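Local atomic coordinates of SusD homolog (Bacteroides thetaiotaomicron, PDB entry 3SGH), a protein that probably binds glycans at the cell surface, as a SusD-like outer-membrane lipoprotein working in carbohydrate uptake. Residues Gln37-Met42 and Gly78-Tyr83; Pro86-Val91 and Val100-Ala105. One frame throughout, in Å; residues are numbered along the deposited sequence. Where two conformers were deposited one is given.

Interaction 1: Gln37-Met42 and Gly78-Tyr83; sequences QEINCM and GRLYGY
R79 meets E38 in a two-pronged salt bridge between helix 75-84 and helix 33-40. The guanidinium grips side-on. R79 NE gives a hydrogen bond to E38 OE1 at 2.9 Å, and R79 NH2 gives a second to E38 OE2 at 3.1 Å. Both bonds are nearly straight, and both oxygens lie close to the guanidinium plane. The carboxylate is not coplanar with it: the two planes are 47° apart, and each nitrogen comes from above the carboxylate plane. R79 sends CG away from its backbone N (chi1 -175°), and the chain then folds at the next two bonds. This folding brings the NE edge round to E38, which reaches out with its chain stretched. The paired bonds should limit rotation of both groups. The aliphatic part of R79 also lies beside I39, with R79 CG 4.4 Å from I39 CG1. One residue on, L80 adds an apolar touch. L80 CG lies 4.2 Å from I39 CD1, a light contact between two buried side chains. Both I39 and L80 also rest on L115 of helix 100-120. L80 further touches L116 of that helix and V27 of helix 26-29, so the apolar side of the contact is packed among neighbouring helices.

Interaction 2: Pro86-Val91 and Val100-Ala105; sequences PSFFLV and VIYAMA
V91 and A105 make the closest apolar contact between helix 87-95 and helix 100-120, with V91 CG1 3.6 Å from A105 CB. The same methyl reaches I101, where V91 CG1 is 4.0 Å from I101 CG2. It stands anti to the V91 backbone N (chi1 172°), which directs it at the other helix. The aromatic contacts come from F88. Its CZ approaches Y102 CE1 at 4.1 Å, and the two side chains run obliquely to each other. The edge of the F88 ring meets backbone: F88 CD1 is 3.7 Å from A105 O, near the ring plane. F88 CD1 is also 4.0 Å from A105 CB. Replacing F88 with an alanine would probably open a gap beside Y102 and A105 and remove the ring on which R109 makes a cation-pi contact. No hydrogen bond joins the two segments. The polar end of Y102 is held by E92, on helix 87-95 just after the first segment, through a hydrogen bond between Y102 OH and E92 OE2. The short segments have axes 9.7 Å apart at closest approach, at 157° between their directions. This is an antiparallel helical hairpin with a short connection, in keeping with the alpha-alpha superhelix of this TPR-clan family.

Overall arrangement
The two interactions follow one another along the chain, with centres about 20 Å apart. Helix 75-84 takes part in interaction 1, and helix 87-95, the next in sequence, in interaction 2. Helix 100-120 links them: its first turns form one side of interaction 2, while L115 farther along packs on both I39 and L80 of interaction 1. Interaction 1 is partly buried and mixed, with a salt bridge between partly exposed residues beside a small apolar touch. Interaction 2 is buried and apolar, although its centre lies farther from the centre of the chain, about 23 Å against 12 Å. It joins close sequence neighbours, whereas interaction 1 bridges a longer, mostly non-helical span.

Interaction 1: Gln37-Met42 and Gly78-Tyr83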
ATOM      1  N   GLN A  37      11.412  -0.163   7.361  1.00 13.21           N
ATOM      2  CA  GLN A  37      11.192   1.152   7.913  1.00 13.26           C
ATOM      3  C   GLN A  37      10.868   2.141   6.808  1.00 13.54           C
ATOM      4  O   GLN A  37       9.887   2.882   6.908  1.00 15.11           O
ATOM      5  CB  GLN A  37      12.348   1.670   8.727  1.00 13.39           C
ATOM      6  CG  GLN A  37      12.001   3.091   9.303  1.00 15.06           C
ATOM      7  CD  GLN A  37      12.909   3.473  10.466  1.00 16.73           C
ATOM      8  OE1 GLN A  37      14.148   3.379  10.362  1.00 16.90           O
ATOM      9  NE2 GLN A  37      12.297   3.903  11.567  1.00 15.17           N
ATOM     10  N   GLU A  38      11.673   2.097   5.756  1.00 14.34           N
ATOM     11  CA  GLU A  38      11.563   3.113   4.678  1.00 14.35           C
ATOM     12  C   GLU A  38      10.231   3.053   3.937  1.00 14.38           C
ATOM     13  O   GLU A  38       9.613   4.079   3.669  1.00 14.78           O
ATOM     14  CB  GLU A  38      12.722   2.980   3.703  1.00 14.42           C
ATOM     15  CG  GLU A  38      14.088   3.321   4.354  1.00 15.94           C
ATOM     16  CD  GLU A  38      15.294   2.843   3.498  1.00 21.11           C
ATOM     17  OE1 GLU A  38      15.088   2.396   2.362  1.00 19.00           O
ATOM     18  OE2 GLU A  38      16.428   2.936   3.989  1.00 21.62           O
ATOM     19  N   ILE A  39       9.779   1.844   3.610  1.00 14.17           N
ATOM     20  CA  ILE A  39       8.573   1.655   2.841  1.00 14.44           C
ATOM     21  C   ILE A  39       7.334   1.433   3.702  1.00 13.92           C
ATOM     22  O   ILE A  39       6.254   1.912   3.362  1.00 13.84           O
ATOM     23  CB  ILE A  39       8.783   0.469   1.830  1.00 14.63           C
ATOM     24  CG1 ILE A  39       9.927   0.798   0.848  1.00 16.43           C
ATOM     25  CG2 ILE A  39       7.455   0.081   1.079  1.00 14.12           C
ATOM     26  CD1 ILE A  39       9.608   1.943  -0.167  1.00 17.49           C
ATOM     27  N   ASN A  40       7.475   0.659   4.769  1.00 13.44           N
ATOM     28  CA  ASN A  40       6.347   0.263   5.569  1.00 13.85           C
ATOM     29  C   ASN A  40       6.126   1.119   6.804  1.00 13.99           C
ATOM     30  O   ASN A  40       5.060   1.013   7.382  1.00 14.26           O
ATOM     31  CB  ASN A  40       6.457  -1.204   5.996  1.00 13.59           C
ATOM     32  CG  ASN A  40       6.384  -2.161   4.813  1.00 13.98           C
ATOM     33  OD1 ASN A  40       5.655  -1.907   3.854  1.00 16.02           O
ATOM     34  ND2 ASN A  40       7.117  -3.257   4.879  1.00 14.35           N
ATOM     35  N   CYS A  41       7.069   1.970   7.204  1.00 14.30           N
ATOM     36  CA  CYS A  41       6.953   2.680   8.494  1.00 14.54           C
ATOM     37  C   CYS A  41       7.310   4.156   8.526  1.00 14.90           C
ATOM     38  O   CYS A  41       7.587   4.697   9.627  1.00 16.64           O
ATOM     39  CB  CYS A  41       7.811   1.967   9.556  1.00 13.65           C
ATOM     40  SG  CYS A  41       7.597   0.139   9.743  1.00 15.36           S
HETATM   41  N   MSE A  42       7.262   4.837   7.382  1.00 14.60           N
HETATM   42  CA  MSE A  42       7.638   6.251   7.284  0.70 14.82           C
HETATM   43  C   MSE A  42       6.472   7.030   6.669  1.00 14.11           C
HETATM   44  O   MSE A  42       5.503   7.365   7.366  1.00 14.51           O
HETATM   45  CB  MSE A  42       8.958   6.436   6.481  0.70 14.61           C
HETATM   46  CG  MSE A  42      10.211   5.887   7.190  0.70 15.22           C
HETATM   47 SE   MSE A  42      10.685   6.727   8.887  0.52 15.51          SE
HETATM   48  CE  MSE A  42      11.745   8.245   8.252  0.70 16.28           C
ATOM     49  N   GLY A  78      15.572   4.989  -3.786  1.00 16.34           N
ATOM     50  CA  GLY A  78      16.824   4.222  -3.684  1.00 17.34           C
ATOM     51  C   GLY A  78      16.597   2.759  -3.381  1.00 17.26           C
ATOM     52  O   GLY A  78      17.277   1.857  -3.925  1.00 17.07           O
ATOM     53  N   ARG A  79      15.618   2.511  -2.517  1.00 15.68           N
ATOM     54  CA  ARG A  79      15.352   1.166  -2.087  1.00 16.86           C
ATOM     55  C   ARG A  79      14.757   0.312  -3.239  1.00 16.37           C
ATOM     56  O   ARG A  79      15.225  -0.820  -3.510  1.00 17.09           O
ATOM     57  CB  ARG A  79      14.399   1.203  -0.880  1.00 17.65           C
ATOM     58  CG  ARG A  79      14.114  -0.184  -0.238  1.00 18.98           C
ATOM     59  CD  ARG A  79      15.361  -0.882   0.256  1.00 22.34           C
ATOM     60  NE  ARG A  79      16.029  -0.137   1.301  1.00 20.84           N
ATOM     61  CZ  ARG A  79      17.079  -0.554   1.990  1.00 26.12           C
ATOM     62  NH1 ARG A  79      17.589  -1.761   1.774  1.00 29.62           N
ATOM     63  NH2 ARG A  79      17.588   0.236   2.914  1.00 23.90           N
ATOM     64  N   LEU A  80      13.731   0.856  -3.892  1.00 16.07           N
ATOM     65  CA  LEU A  80      13.008   0.144  -4.918  1.00 17.06           C
ATOM     66  C   LEU A  80      13.867   0.005  -6.186  1.00 18.32           C
ATOM     67  O   LEU A  80      13.941  -1.078  -6.749  1.00 17.57           O
ATOM     68  CB  LEU A  80      11.697   0.853  -5.263  1.00 16.31           C
ATOM     69  CG  LEU A  80      10.717   0.872  -4.061  1.00 15.82           C
ATOM     70  CD1 LEU A  80       9.442   1.647  -4.410  1.00 18.38           C
ATOM     71  CD2 LEU A  80      10.365  -0.594  -3.595  1.00 14.77           C
ATOM     72  N   TYR A  81      14.487   1.101  -6.639  1.00 19.05           N
ATOM     73  CA  TYR A  81      15.461   0.991  -7.713  1.00 20.73           C
ATOM     74  C   TYR A  81      16.570  -0.001  -7.415  1.00 20.11           C
ATOM     75  O   TYR A  81      16.964  -0.755  -8.286  1.00 19.20           O
ATOM     76  CB  TYR A  81      16.089   2.336  -8.059  1.00 21.13           C
ATOM     77  CG  TYR A  81      15.536   2.939  -9.310  1.00 26.25           C
ATOM     78  CD1 TYR A  81      14.265   3.467  -9.362  1.00 30.11           C
ATOM     79  CD2 TYR A  81      16.341   3.024 -10.436  1.00 31.58           C
ATOM     80  CE1 TYR A  81      13.765   4.015 -10.554  1.00 35.02           C
ATOM     81  CE2 TYR A  81      15.888   3.576 -11.598  1.00 36.92           C
ATOM     82  CZ  TYR A  81      14.600   4.062 -11.668  1.00 37.23           C
ATOM     83  OH  TYR A  81      14.195   4.611 -12.862  1.00 41.22           O
ATOM     84  N   GLY A  82      17.071  -0.016  -6.190  1.00 20.19           N
ATOM     85  CA  GLY A  82      18.127  -0.936  -5.828  1.00 20.45           C
ATOM     86  C   GLY A  82      17.759  -2.398  -5.987  1.00 20.08           C
ATOM     87  O   GLY A  82      18.592  -3.233  -6.402  1.00 19.59           O
ATOM     88  N   TYR A  83      16.518  -2.740  -5.660  1.00 17.98           N
ATOM     89  CA  TYR A  83      16.106  -4.131  -5.793  1.00 17.82           C
ATOM     90  C   TYR A  83      15.837  -4.521  -7.266  1.00 17.69           C
ATOM     91  O   TYR A  83      16.169  -5.626  -7.685  1.00 17.58           O
ATOM     92  CB  TYR A  83      14.863  -4.423  -4.933  1.00 16.03           C
ATOM     93  CG  TYR A  83      15.107  -4.429  -3.450  1.00 16.98           C
ATOM     94  CD1 TYR A  83      16.203  -5.089  -2.902  1.00 15.89           C
ATOM     95  CD2 TYR A  83      14.176  -3.854  -2.580  1.00 15.32           C
ATOM     96  CE1 TYR A  83      16.422  -5.096  -1.553  1.00 16.01           C
ATOM     97  CE2 TYR A  83      14.368  -3.880  -1.225  1.00 17.14           C
ATOM     98  CZ  TYR A  83      15.485  -4.495  -0.704  1.00 16.15           C
ATOM     99  OH  TYR A  83      15.672  -4.525   0.657  1.00 18.71           O
TER

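Interaction 2: Pro86-Val91 and Val100-Ala105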
ATOM      1  N   PRO A  86      20.259  -3.576 -11.287  1.00 22.38           N
ATOM      2  CA  PRO A  86      20.215  -4.040 -12.689  1.00 22.62           C
ATOM      3  C   PRO A  86      19.616  -5.426 -12.909  1.00 22.42           C
ATOM      4  O   PRO A  86      19.609  -5.907 -14.025  1.00 23.17           O
ATOM      5  CB  PRO A  86      21.712  -4.011 -13.107  1.00 23.41           C
ATOM      6  CG  PRO A  86      22.441  -4.340 -11.854  1.00 24.23           C
ATOM      7  CD  PRO A  86      21.652  -3.620 -10.755  1.00 24.17           C
ATOM      8  N   SER A  87      19.112  -6.078 -11.876  1.00 21.71           N
ATOM      9  CA  SER A  87      18.679  -7.464 -12.045  1.00 21.43           C
ATOM     10  C   SER A  87      17.655  -7.629 -13.155  1.00 20.06           C
ATOM     11  O   SER A  87      17.717  -8.619 -13.852  1.00 20.48           O
ATOM     12  CB  SER A  87      18.150  -8.048 -10.743  1.00 21.26           C
ATOM     13  OG  SER A  87      19.194  -8.059  -9.789  1.00 25.26           O
ATOM     14  N   PHE A  88      16.724  -6.678 -13.311  1.00 18.68           N
ATOM     15  CA  PHE A  88      15.726  -6.794 -14.359  1.00 19.07           C
ATOM     16  C   PHE A  88      16.382  -6.994 -15.743  1.00 20.25           C
ATOM     17  O   PHE A  88      15.983  -7.881 -16.540  1.00 20.62           O
ATOM     18  CB  PHE A  88      14.775  -5.581 -14.466  1.00 18.95           C
ATOM     19  CG  PHE A  88      13.870  -5.714 -15.607  1.00 17.68           C
ATOM     20  CD1 PHE A  88      12.865  -6.637 -15.557  1.00 17.08           C
ATOM     21  CD2 PHE A  88      14.087  -5.025 -16.787  1.00 19.16           C
ATOM     22  CE1 PHE A  88      12.050  -6.850 -16.645  1.00 18.75           C
ATOM     23  CE2 PHE A  88      13.297  -5.226 -17.875  1.00 19.09           C
ATOM     24  CZ  PHE A  88      12.271  -6.153 -17.814  1.00 20.30           C
ATOM     25  N   PHE A  89      17.382  -6.168 -16.041  1.00 20.83           N
ATOM     26  CA  PHE A  89      18.024  -6.236 -17.360  1.00 22.31           C
ATOM     27  C   PHE A  89      18.912  -7.444 -17.511  1.00 22.51           C
ATOM     28  O   PHE A  89      18.985  -8.036 -18.582  1.00 22.71           O
ATOM     29  CB  PHE A  89      18.813  -4.973 -17.675  1.00 22.70           C
ATOM     30  CG  PHE A  89      17.933  -3.777 -17.854  1.00 25.76           C
ATOM     31  CD1 PHE A  89      16.972  -3.762 -18.844  1.00 27.14           C
ATOM     32  CD2 PHE A  89      18.043  -2.677 -17.029  1.00 28.94           C
ATOM     33  CE1 PHE A  89      16.135  -2.663 -19.023  1.00 29.01           C
ATOM     34  CE2 PHE A  89      17.216  -1.570 -17.221  1.00 27.79           C
ATOM     35  CZ  PHE A  89      16.269  -1.570 -18.193  1.00 29.02           C
ATOM     36  N   LEU A  90      19.555  -7.840 -16.430  1.00 22.58           N
ATOM     37  CA  LEU A  90      20.320  -9.072 -16.432  1.00 22.72           C
ATOM     38  C   LEU A  90      19.427 -10.285 -16.714  1.00 22.54           C
ATOM     39  O   LEU A  90      19.817 -11.176 -17.491  1.00 22.81           O
ATOM     40  CB  LEU A  90      21.047  -9.238 -15.091  1.00 22.40           C
ATOM     41  CG  LEU A  90      22.193  -8.256 -14.827  1.00 25.00           C
ATOM     42  CD1 LEU A  90      22.672  -8.424 -13.370  1.00 25.14           C
ATOM     43  CD2 LEU A  90      23.377  -8.443 -15.766  1.00 24.94           C
ATOM     44  N   VAL A  91      18.225 -10.310 -16.133  1.00 21.51           N
ATOM     45  CA  VAL A  91      17.281 -11.399 -16.395  1.00 21.56           C
ATOM     46  C   VAL A  91      16.787 -11.324 -17.829  1.00 21.65           C
ATOM     47  O   VAL A  91      16.709 -12.329 -18.534  1.00 21.73           O
ATOM     48  CB  VAL A  91      16.080 -11.423 -15.431  1.00 20.64           C
ATOM     49  CG1 VAL A  91      15.039 -12.448 -15.878  1.00 19.65           C
ATOM     50  CG2 VAL A  91      16.569 -11.708 -13.969  1.00 19.74           C
ATOM     51  N   VAL A 100       9.134 -18.224 -18.019  1.00 19.95           N
ATOM     52  CA  VAL A 100       8.539 -17.886 -16.701  1.00 18.67           C
ATOM     53  C   VAL A 100       9.453 -16.981 -15.870  1.00 18.38           C
ATOM     54  O   VAL A 100       8.966 -16.120 -15.137  1.00 17.07           O
ATOM     55  CB  VAL A 100       8.188 -19.175 -15.966  1.00 19.56           C
ATOM     56  CG1 VAL A 100       7.866 -18.905 -14.475  1.00 17.79           C
ATOM     57  CG2 VAL A 100       7.000 -19.865 -16.661  1.00 17.86           C
ATOM     58  N   ILE A 101      10.764 -17.106 -16.000  1.00 17.19           N
ATOM     59  CA  ILE A 101      11.674 -16.302 -15.168  1.00 17.76           C
ATOM     60  C   ILE A 101      11.622 -14.863 -15.682  1.00 17.52           C
ATOM     61  O   ILE A 101      11.594 -13.942 -14.880  1.00 16.16           O
ATOM     62  CB  ILE A 101      13.122 -16.864 -15.122  1.00 17.73           C
ATOM     63  CG1 ILE A 101      13.080 -18.310 -14.592  1.00 19.00           C
ATOM     64  CG2 ILE A 101      14.051 -15.962 -14.312  1.00 17.01           C
ATOM     65  CD1 ILE A 101      12.335 -18.512 -13.253  1.00 16.73           C
ATOM     66  N   TYR A 102      11.524 -14.666 -17.004  1.00 17.94           N
ATOM     67  CA  TYR A 102      11.364 -13.338 -17.545  1.00 16.99           C
ATOM     68  C   TYR A 102      10.021 -12.743 -17.151  1.00 17.92           C
ATOM     69  O   TYR A 102       9.949 -11.571 -16.780  1.00 16.95           O
ATOM     70  CB  TYR A 102      11.504 -13.340 -19.062  1.00 18.31           C
ATOM     71  CG  TYR A 102      11.319 -11.994 -19.665  1.00 17.05           C
ATOM     72  CD1 TYR A 102      12.201 -10.957 -19.372  1.00 20.93           C
ATOM     73  CD2 TYR A 102      10.270 -11.740 -20.562  1.00 16.72           C
ATOM     74  CE1 TYR A 102      12.042  -9.703 -19.937  1.00 19.27           C
ATOM     75  CE2 TYR A 102      10.122 -10.473 -21.138  1.00 17.08           C
ATOM     76  CZ  TYR A 102      11.027  -9.477 -20.825  1.00 19.71           C
ATOM     77  OH  TYR A 102      10.899  -8.209 -21.389  1.00 20.04           O
ATOM     78  N   ALA A 103       8.950 -13.541 -17.250  1.00 17.37           N
ATOM     79  CA  ALA A 103       7.625 -13.116 -16.820  1.00 17.39           C
ATOM     80  C   ALA A 103       7.690 -12.638 -15.364  1.00 16.73           C
ATOM     81  O   ALA A 103       7.139 -11.584 -15.018  1.00 16.01           O
ATOM     82  CB  ALA A 103       6.642 -14.252 -16.965  1.00 17.30           C
HETATM   83  N   MSE A 104       8.336 -13.420 -14.493  1.00 16.21           N
HETATM   84  CA  MSE A 104       8.429 -13.026 -13.084  1.00 16.29           C
HETATM   85  C   MSE A 104       9.242 -11.757 -12.883  1.00 17.02           C
HETATM   86  O   MSE A 104       8.957 -10.979 -11.979  1.00 16.80           O
HETATM   87  CB  MSE A 104       8.970 -14.169 -12.216  1.00 16.31           C
HETATM   88  CG  MSE A 104       8.010 -15.333 -12.135  1.00 16.96           C
HETATM   89 SE   MSE A 104       6.378 -14.921 -11.282  0.75 14.62          SE
HETATM   90  CE  MSE A 104       7.102 -13.818  -9.824  1.00 21.70           C
ATOM     91  N   ALA A 105      10.269 -11.544 -13.719  1.00 16.36           N
ATOM     92  CA  ALA A 105      11.076 -10.316 -13.630  1.00 16.22           C
ATOM     93  C   ALA A 105      10.237  -9.106 -14.051  1.00 16.02           C
ATOM     94  O   ALA A 105      10.271  -8.071 -13.411  1.00 15.50           O
ATOM     95  CB  ALA A 105      12.353 -10.447 -14.475  1.00 15.36           C
TER